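Local coordinates for protein fusarinine C esterase sidJ (Aspergillus fumigatus, PDB 6GUP) that hydrolyses the ester bonds of the fungal siderophore fusarinine C, releasing fusarinine and iron, but does not cleave triacetylfusarinine C, at residues Ser123-Val129 and Met162-Asp168; Leu83-Asp87 and Glu248-Phe252; Leu299-Arg303 and Trp315-Ile321. The contacts are given in a common frame with arbitrary orientation. Residues are numbered along the deposited sequence.

Interaction 1: residues Ser123-Val129 and Met162-Asp168; sequences STGSQCV and MQAPVSD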
# COMPACT_ATOMS: atom_id res chain seq x y z
N SER A 123 10.20 8.84 -10.63
CA SER A 123 10.18 7.71 -11.55
C SER A 123 8.85 7.67 -12.33
O SER A 123 8.50 8.67 -12.97
CB SER A 123 10.50 6.40 -10.81
OG SER A 123 10.51 5.30 -11.70
N THR A 124 8.11 6.56 -12.26
CA THR A 124 6.82 6.45 -12.95
C THR A 124 5.68 7.26 -12.31
O THR A 124 4.61 7.38 -12.90
CB THR A 124 6.38 4.97 -13.07
OG1 THR A 124 6.34 4.37 -11.77
CG2 THR A 124 7.34 4.20 -13.96
N GLY A 125 5.91 7.81 -11.12
CA GLY A 125 5.02 8.82 -10.53
C GLY A 125 4.94 10.11 -11.34
O GLY A 125 3.96 10.85 -11.22
N SER A 126 5.96 10.38 -12.16
CA SER A 126 5.95 11.49 -13.12
C SER A 126 4.84 11.37 -14.18
O SER A 126 4.37 12.39 -14.68
CB SER A 126 7.30 11.61 -13.82
OG SER A 126 8.34 11.85 -12.88
N GLN A 127 4.45 10.14 -14.52
CA GLN A 127 3.30 9.91 -15.41
C GLN A 127 2.03 10.51 -14.81
O GLN A 127 1.27 11.18 -15.51
CB GLN A 127 3.07 8.41 -15.65
CG GLN A 127 4.18 7.70 -16.42
CD GLN A 127 4.03 6.19 -16.40
OE1 GLN A 127 2.93 5.66 -16.21
NE2 GLN A 127 5.13 5.48 -16.59
N CYS A 128 1.81 10.27 -13.52
CA CYS A 128 0.66 10.84 -12.80
C CYS A 128 0.65 12.37 -12.81
O CYS A 128 -0.42 12.98 -12.90
CB CYS A 128 0.63 10.35 -11.34
SG CYS A 128 0.77 8.55 -11.16
N VAL A 129 1.83 12.98 -12.73
CA VAL A 129 1.97 14.45 -12.74
C VAL A 129 1.54 15.02 -14.10
O VAL A 129 0.71 15.92 -14.15
CB VAL A 129 3.41 14.90 -12.39
CG1 VAL A 129 3.57 16.41 -12.52
CG2 VAL A 129 3.78 14.45 -10.97
N MET A 162 8.97 16.80 -12.03
CA MET A 162 9.09 15.41 -12.49
C MET A 162 10.56 14.99 -12.39
O MET A 162 11.41 15.54 -13.09
CB MET A 162 8.59 15.27 -13.93
CG MET A 162 7.15 15.71 -14.13
SD MET A 162 6.38 15.03 -15.61
CE MET A 162 7.22 15.94 -16.91
N GLN A 163 10.84 14.03 -11.51
CA GLN A 163 12.20 13.55 -11.28
C GLN A 163 12.39 12.21 -11.99
O GLN A 163 11.68 11.25 -11.71
CB GLN A 163 12.44 13.40 -9.78
CG GLN A 163 13.88 13.07 -9.39
CD GLN A 163 14.19 11.58 -9.40
OE1 GLN A 163 13.40 10.76 -8.95
NE2 GLN A 163 15.36 11.23 -9.92
N ALA A 164 13.36 12.17 -12.91
CA ALA A 164 13.65 11.00 -13.73
C ALA A 164 12.41 10.41 -14.44
O ALA A 164 12.10 9.22 -14.28
CB ALA A 164 14.36 9.93 -12.90
N PRO A 165 11.68 11.25 -15.22
CA PRO A 165 10.59 10.71 -16.04
C PRO A 165 11.15 9.91 -17.21
O PRO A 165 11.65 10.50 -18.18
CB PRO A 165 9.84 11.96 -16.50
CG PRO A 165 10.87 13.04 -16.48
CD PRO A 165 11.81 12.71 -15.37
N VAL A 166 11.07 8.59 -17.10
CA VAL A 166 11.76 7.67 -18.00
C VAL A 166 10.75 6.72 -18.63
O VAL A 166 9.84 6.24 -17.96
CB VAL A 166 12.85 6.89 -17.22
CG1 VAL A 166 13.38 5.70 -18.00
CG2 VAL A 166 13.99 7.83 -16.85
N SER A 167 10.93 6.47 -19.93
CA SER A 167 10.09 5.52 -20.66
C SER A 167 10.40 4.08 -20.24
O SER A 167 11.54 3.63 -20.38
CB SER A 167 10.30 5.67 -22.18
OG SER A 167 9.69 4.61 -22.90
N ASP A 168 9.39 3.39 -19.72
CA ASP A 168 9.50 1.96 -19.40
C ASP A 168 9.74 1.13 -20.66
O ASP A 168 10.51 0.17 -20.64
CB ASP A 168 8.23 1.45 -18.69
CG ASP A 168 8.11 1.95 -17.27
OD1 ASP A 168 9.11 1.91 -16.52
OD2 ASP A 168 7.00 2.37 -16.88

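Interaction 2: residues Leu83-Asp87 and Glu248-Phe252; sequences LGHLD and EDDLF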
# COMPACT_ATOMS: atom_id res chain seq x y z
N LEU A 83 -3.33 -2.17 -16.35
CA LEU A 83 -3.32 -1.06 -17.32
C LEU A 83 -4.57 -0.21 -17.13
O LEU A 83 -5.57 -0.67 -16.59
CB LEU A 83 -3.25 -1.61 -18.76
CG LEU A 83 -3.45 -0.70 -19.98
CD1 LEU A 83 -2.29 0.27 -20.19
CD2 LEU A 83 -3.64 -1.54 -21.23
N GLY A 84 -4.50 1.04 -17.58
CA GLY A 84 -5.62 1.97 -17.51
C GLY A 84 -5.79 2.50 -16.10
O GLY A 84 -6.92 2.60 -15.60
N HIS A 85 -4.67 2.85 -15.47
CA HIS A 85 -4.63 3.23 -14.06
C HIS A 85 -4.45 4.74 -13.81
O HIS A 85 -4.76 5.21 -12.72
CB HIS A 85 -3.53 2.44 -13.34
CG HIS A 85 -2.14 2.89 -13.66
ND1 HIS A 85 -1.42 2.38 -14.72
CD2 HIS A 85 -1.33 3.79 -13.05
CE1 HIS A 85 -0.23 2.95 -14.76
NE2 HIS A 85 -0.15 3.81 -13.76
N LEU A 86 -3.95 5.48 -14.81
CA LEU A 86 -3.63 6.90 -14.62
C LEU A 86 -4.83 7.81 -14.33
O LEU A 86 -4.69 8.79 -13.61
CB LEU A 86 -2.84 7.46 -15.82
CG LEU A 86 -1.37 7.08 -15.98
CD1 LEU A 86 -0.77 7.84 -17.16
CD2 LEU A 86 -0.56 7.37 -14.72
N ASP A 87 -6.00 7.49 -14.90
CA ASP A 87 -7.22 8.26 -14.62
C ASP A 87 -7.63 8.18 -13.15
O ASP A 87 -7.99 9.19 -12.54
CB ASP A 87 -8.39 7.80 -15.51
CG ASP A 87 -8.31 8.34 -16.94
OD1 ASP A 87 -7.50 9.25 -17.22
OD2 ASP A 87 -9.08 7.85 -17.79
N GLU A 248 -1.01 4.71 -22.94
CA GLU A 248 -1.21 5.60 -21.78
C GLU A 248 0.07 5.85 -20.99
O GLU A 248 0.36 6.98 -20.59
CB GLU A 248 -2.29 5.02 -20.86
CG GLU A 248 -2.55 5.82 -19.58
CD GLU A 248 -3.57 5.15 -18.68
OE1 GLU A 248 -3.26 4.07 -18.14
OE2 GLU A 248 -4.66 5.72 -18.49
N ASP A 249 0.83 4.78 -20.76
CA ASP A 249 2.09 4.85 -20.00
C ASP A 249 3.20 5.56 -20.76
O ASP A 249 4.02 6.26 -20.16
CB ASP A 249 2.57 3.45 -19.61
CG ASP A 249 1.59 2.71 -18.72
OD1 ASP A 249 0.95 3.35 -17.86
OD2 ASP A 249 1.46 1.47 -18.88
N ASP A 250 3.22 5.37 -22.08
CA ASP A 250 4.33 5.85 -22.92
C ASP A 250 4.24 7.36 -23.19
O ASP A 250 3.90 7.80 -24.29
CB ASP A 250 4.37 5.03 -24.22
CG ASP A 250 5.66 5.22 -25.00
OD1 ASP A 250 6.68 5.60 -24.39
OD2 ASP A 250 5.66 4.98 -26.22
N LEU A 251 4.56 8.13 -22.15
CA LEU A 251 4.57 9.60 -22.22
C LEU A 251 5.96 10.16 -22.50
O LEU A 251 6.08 11.25 -23.06
CB LEU A 251 4.04 10.19 -20.90
CG LEU A 251 2.59 9.87 -20.54
CD1 LEU A 251 2.31 10.21 -19.08
CD2 LEU A 251 1.62 10.63 -21.44
N PHE A 252 7.01 9.41 -22.12
CA PHE A 252 8.38 9.94 -22.07
C PHE A 252 9.37 9.29 -23.04
O PHE A 252 10.58 9.46 -22.88
CB PHE A 252 8.90 9.82 -20.63
CG PHE A 252 7.99 10.43 -19.59
CD1 PHE A 252 7.60 11.77 -19.69
CD2 PHE A 252 7.51 9.68 -18.52
CE1 PHE A 252 6.76 12.34 -18.74
CE2 PHE A 252 6.67 10.24 -17.57
CZ PHE A 252 6.29 11.57 -17.68

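Interaction 3: residues Leu299-Arg303 and Trp315-Ile321; sequences LSRWR and WDENSGI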
# COMPACT_ATOMS: atom_id res chain seq x y z
N LEU A 299 14.79 16.93 -23.56
CA LEU A 299 14.33 18.04 -22.70
C LEU A 299 13.90 19.28 -23.50
O LEU A 299 12.90 19.91 -23.15
CB LEU A 299 15.40 18.45 -21.67
CG LEU A 299 15.62 17.56 -20.44
CD1 LEU A 299 16.68 18.18 -19.53
CD2 LEU A 299 14.33 17.32 -19.66
N SER A 300 14.65 19.62 -24.54
CA SER A 300 14.32 20.77 -25.39
C SER A 300 13.02 20.56 -26.17
O SER A 300 12.24 21.50 -26.35
CB SER A 300 15.47 21.08 -26.36
OG SER A 300 15.78 19.97 -27.18
N ARG A 301 12.79 19.33 -26.62
CA ARG A 301 11.53 18.97 -27.29
C ARG A 301 10.33 19.01 -26.33
O ARG A 301 9.24 19.44 -26.72
CB ARG A 301 11.64 17.60 -27.96
CG ARG A 301 12.59 17.61 -29.15
CD ARG A 301 12.64 16.26 -29.84
NE ARG A 301 11.39 16.00 -30.55
CZ ARG A 301 10.60 14.92 -30.42
NH1 ARG A 301 10.90 13.91 -29.61
NH2 ARG A 301 9.48 14.86 -31.14
N TRP A 302 10.53 18.59 -25.08
CA TRP A 302 9.50 18.73 -24.04
C TRP A 302 9.27 20.20 -23.69
O TRP A 302 8.13 20.62 -23.52
CB TRP A 302 9.86 17.95 -22.77
CG TRP A 302 9.86 16.45 -22.92
CD1 TRP A 302 9.44 15.72 -24.01
CD2 TRP A 302 10.27 15.50 -21.94
NE1 TRP A 302 9.59 14.38 -23.76
CE2 TRP A 302 10.09 14.21 -22.49
CE3 TRP A 302 10.78 15.61 -20.63
CZ2 TRP A 302 10.40 13.04 -21.79
CZ3 TRP A 302 11.09 14.44 -19.94
CH2 TRP A 302 10.90 13.18 -20.52
N ARG A 303 10.36 20.97 -23.58
CA ARG A 303 10.26 22.42 -23.35
C ARG A 303 9.45 23.11 -24.44
O ARG A 303 8.52 23.86 -24.14
CB ARG A 303 11.66 23.06 -23.24
CG ARG A 303 11.62 24.58 -23.18
CD ARG A 303 12.95 25.21 -22.80
NE ARG A 303 12.81 26.66 -22.68
CZ ARG A 303 13.73 27.49 -22.18
NH1 ARG A 303 14.91 27.05 -21.73
NH2 ARG A 303 13.47 28.80 -22.13
N TRP A 315 7.48 25.99 -18.90
CA TRP A 315 8.67 25.20 -18.62
C TRP A 315 9.65 25.98 -17.74
O TRP A 315 9.94 27.14 -18.02
CB TRP A 315 9.35 24.79 -19.93
CG TRP A 315 10.54 23.90 -19.77
CD1 TRP A 315 11.84 24.29 -19.62
CD2 TRP A 315 10.55 22.47 -19.76
NE1 TRP A 315 12.66 23.19 -19.52
CE2 TRP A 315 11.89 22.06 -19.60
CE3 TRP A 315 9.55 21.49 -19.87
CZ2 TRP A 315 12.26 20.71 -19.54
CZ3 TRP A 315 9.91 20.15 -19.82
CH2 TRP A 315 11.26 19.77 -19.66
N ASP A 316 10.15 25.33 -16.69
CA ASP A 316 11.16 25.93 -15.83
C ASP A 316 12.51 25.78 -16.52
O ASP A 316 12.96 24.66 -16.76
CB ASP A 316 11.19 25.25 -14.45
CG ASP A 316 11.84 26.12 -13.38
OD1 ASP A 316 12.79 26.87 -13.69
OD2 ASP A 316 11.39 26.06 -12.22
N GLU A 317 13.14 26.91 -16.84
CA GLU A 317 14.48 26.91 -17.46
C GLU A 317 15.53 26.19 -16.59
O GLU A 317 16.50 25.65 -17.13
CB GLU A 317 14.94 28.33 -17.80
CG GLU A 317 15.27 29.22 -16.60
CD GLU A 317 15.88 30.56 -17.01
OE1 GLU A 317 16.53 31.19 -16.15
OE2 GLU A 317 15.73 30.97 -18.18
N ASN A 318 15.33 26.19 -15.28
CA ASN A 318 16.18 25.45 -14.34
C ASN A 318 16.05 23.92 -14.41
O ASN A 318 16.75 23.21 -13.68
CB ASN A 318 15.94 25.93 -12.89
CG ASN A 318 16.44 27.35 -12.65
OD1 ASN A 318 17.47 27.76 -13.19
ND2 ASN A 318 15.71 28.10 -11.84
N SER A 319 15.16 23.40 -15.26
CA SER A 319 15.16 21.99 -15.63
C SER A 319 16.48 21.61 -16.28
O SER A 319 17.11 22.43 -16.97
CB SER A 319 14.04 21.69 -16.63
OG SER A 319 12.77 22.03 -16.10
N GLY A 320 16.90 20.37 -16.08
CA GLY A 320 18.16 19.90 -16.63
C GLY A 320 18.50 18.48 -16.27
O GLY A 320 17.64 17.69 -15.87
N ILE A 321 19.79 18.16 -16.40
CA ILE A 321 20.30 16.81 -16.25
C ILE A 321 21.30 16.82 -15.10
O ILE A 321 22.39 17.39 -15.23
CB ILE A 321 20.96 16.35 -17.58
CG1 ILE A 321 19.92 16.36 -18.71
CG2 ILE A 321 21.55 14.95 -17.44
CD1 ILE A 321 20.49 16.17 -20.10
O HOH W 1 15.71 29.67 -20.68

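Interaction 1: residues Ser123-Val129 and Met162-Asp168
The two segments lie side by side, with CA atoms 5.1 Å apart at Ser126 and Met162 and 5.3 Å apart at Ser123 and Ala164. Segment Ser123-Val129 starts in what fits the nucleophile elbow of an alpha/beta-hydrolase, the sharp turn from strand 117-122 into helix 125-134. Ser123 has the strained backbone expected there, with phi 55° and psi -123°. Its N donates a hydrogen bond of 3.0 Å to Gln163 O, at the end of the neighbouring parallel strand 159-163. The CA-to-CB bond of Ser123 points away from Met162-Asp168. Its OG is hydrogen-bonded to His327 NE2, consistent with a Ser-His-Asp triad in which Ser123 is the nucleophile and Asp286 the acid.

Behind the elbow, the first turn of the helix packs on the strand end and the loop after it. The CA-to-CB bond of Ser126 points toward Met162-Asp168. Its CB lies 3.7 Å from Pro165 CB, and its OG is 3.6 Å from Met162 CB. One turn on, Val129 CG1 meets Met162 CG at 4.0 Å in an apolar contact. The contact is buried, and Pro165 also touches Val280 and Phe282 of strand 278-283. Past Pro165 the chain leads to Ser167, which N-caps helix 168-178 through a bond from Glu170 N to its OG. Asp168 turns back toward the elbow, where its OD2 lies 3.5 Å from Thr124 CG2 and 3.6 Å from Gln127 NE2.

Interaction 2: residues Leu83-Asp87 and Glu248-Phe252
Glu248 extends its side chain over the turn before helix 86-108 and covers Gly84, His85 and Leu86. Chi1 and chi2 are both t, so the carboxylate reaches the backbone of the turn. OE1 lies 3.2 Å from Gly84 CA and accepts a weak hydrogen bond of 3.3 Å from His85 N. Gly84 has a positive phi of 77°, which favours glycine. The aliphatic part of Glu248 also takes part, with CG 3.6 Å from Leu86 CD1. Leu86 CD1 reaches Leu251 CD1 as well, at 4.3 Å. Asp249 brings its OD1 to 3.3 Å from His85 CE1. Its OD2 forms a salt bridge with Arg233 and lies 4.1 Å from Leu83 CD1. The contact is partly buried packing between the start of helix 86-108 and the loop between helices 231-238 and 258-262. Helix 125-134 touches both segments, through His131 on Leu86 and Gln127 on Asp249.

Interaction 3: residues Leu299-Arg303 and Trp315-Ile321
Trp315 fills the space between helix 295-307 and the loop leading into strand 320-322. Its chi1 is t and its chi2 is -90°, which brings the indole against three residues of the helix. Arg303 covers one face. Its CB sits 3.6 Å from the centroid of the five-membered ring, only 4° off the normal, in a CH-pi contact. With chi1 to chi3 all t, the arginine runs on in an extended form, and its CD is 3.5 Å from Trp315 CD1. Arg303 NH2 then meets Glu317 OE2 through water 1, at 2.8 Å on each side. Leu299 takes the m, t rotamer. Its CD2 touches Trp315 CH2 at 3.9 Å, while its CD1 lies 3.7 Å from Gly320 CA and 3.8 Å from Ile321 CG1. Trp302 lends its CB, 3.7 Å from Trp315 CZ3. Its indole end leads away, to stack with Phe265.

The loop is shaped by a type I beta turn from Asp316 to Ser319. Asp316 OD1 accepts from Asn318 N at 3.1 Å, an Asx turn. Such packing of a helix on the strand that follows it belongs to a beta-alpha-beta unit, here strands 278-283 and 320-322 with helix 295-307, at the end of the alpha/beta-hydrolase sheet.

Overall arrangement
From the N terminus, Leu83-Asp87 comes first and meets Glu248-Phe252 after 160 intervening residues, closing interaction 2. Interaction 1 opens and closes within that loop, joining the probable nucleophile elbow to the next strand over 32 residues. Interaction 3 follows in series, with 11 residues between its segments, and ties helix 295-307 to the edge strand 320-322. None of the loops cross. The three contacts touch in space. Phe252 CE2 lies 3.7 Å from Gln127 CG, and Phe252 CD1 is 3.7 Å from Trp302 CH2. Pro165 O is 3.6 Å from Trp302 CH2. Phe252, Pro165 and Trp302 therefore link the loop of interaction 2, the loop after strand 159-163 and helix 295-307.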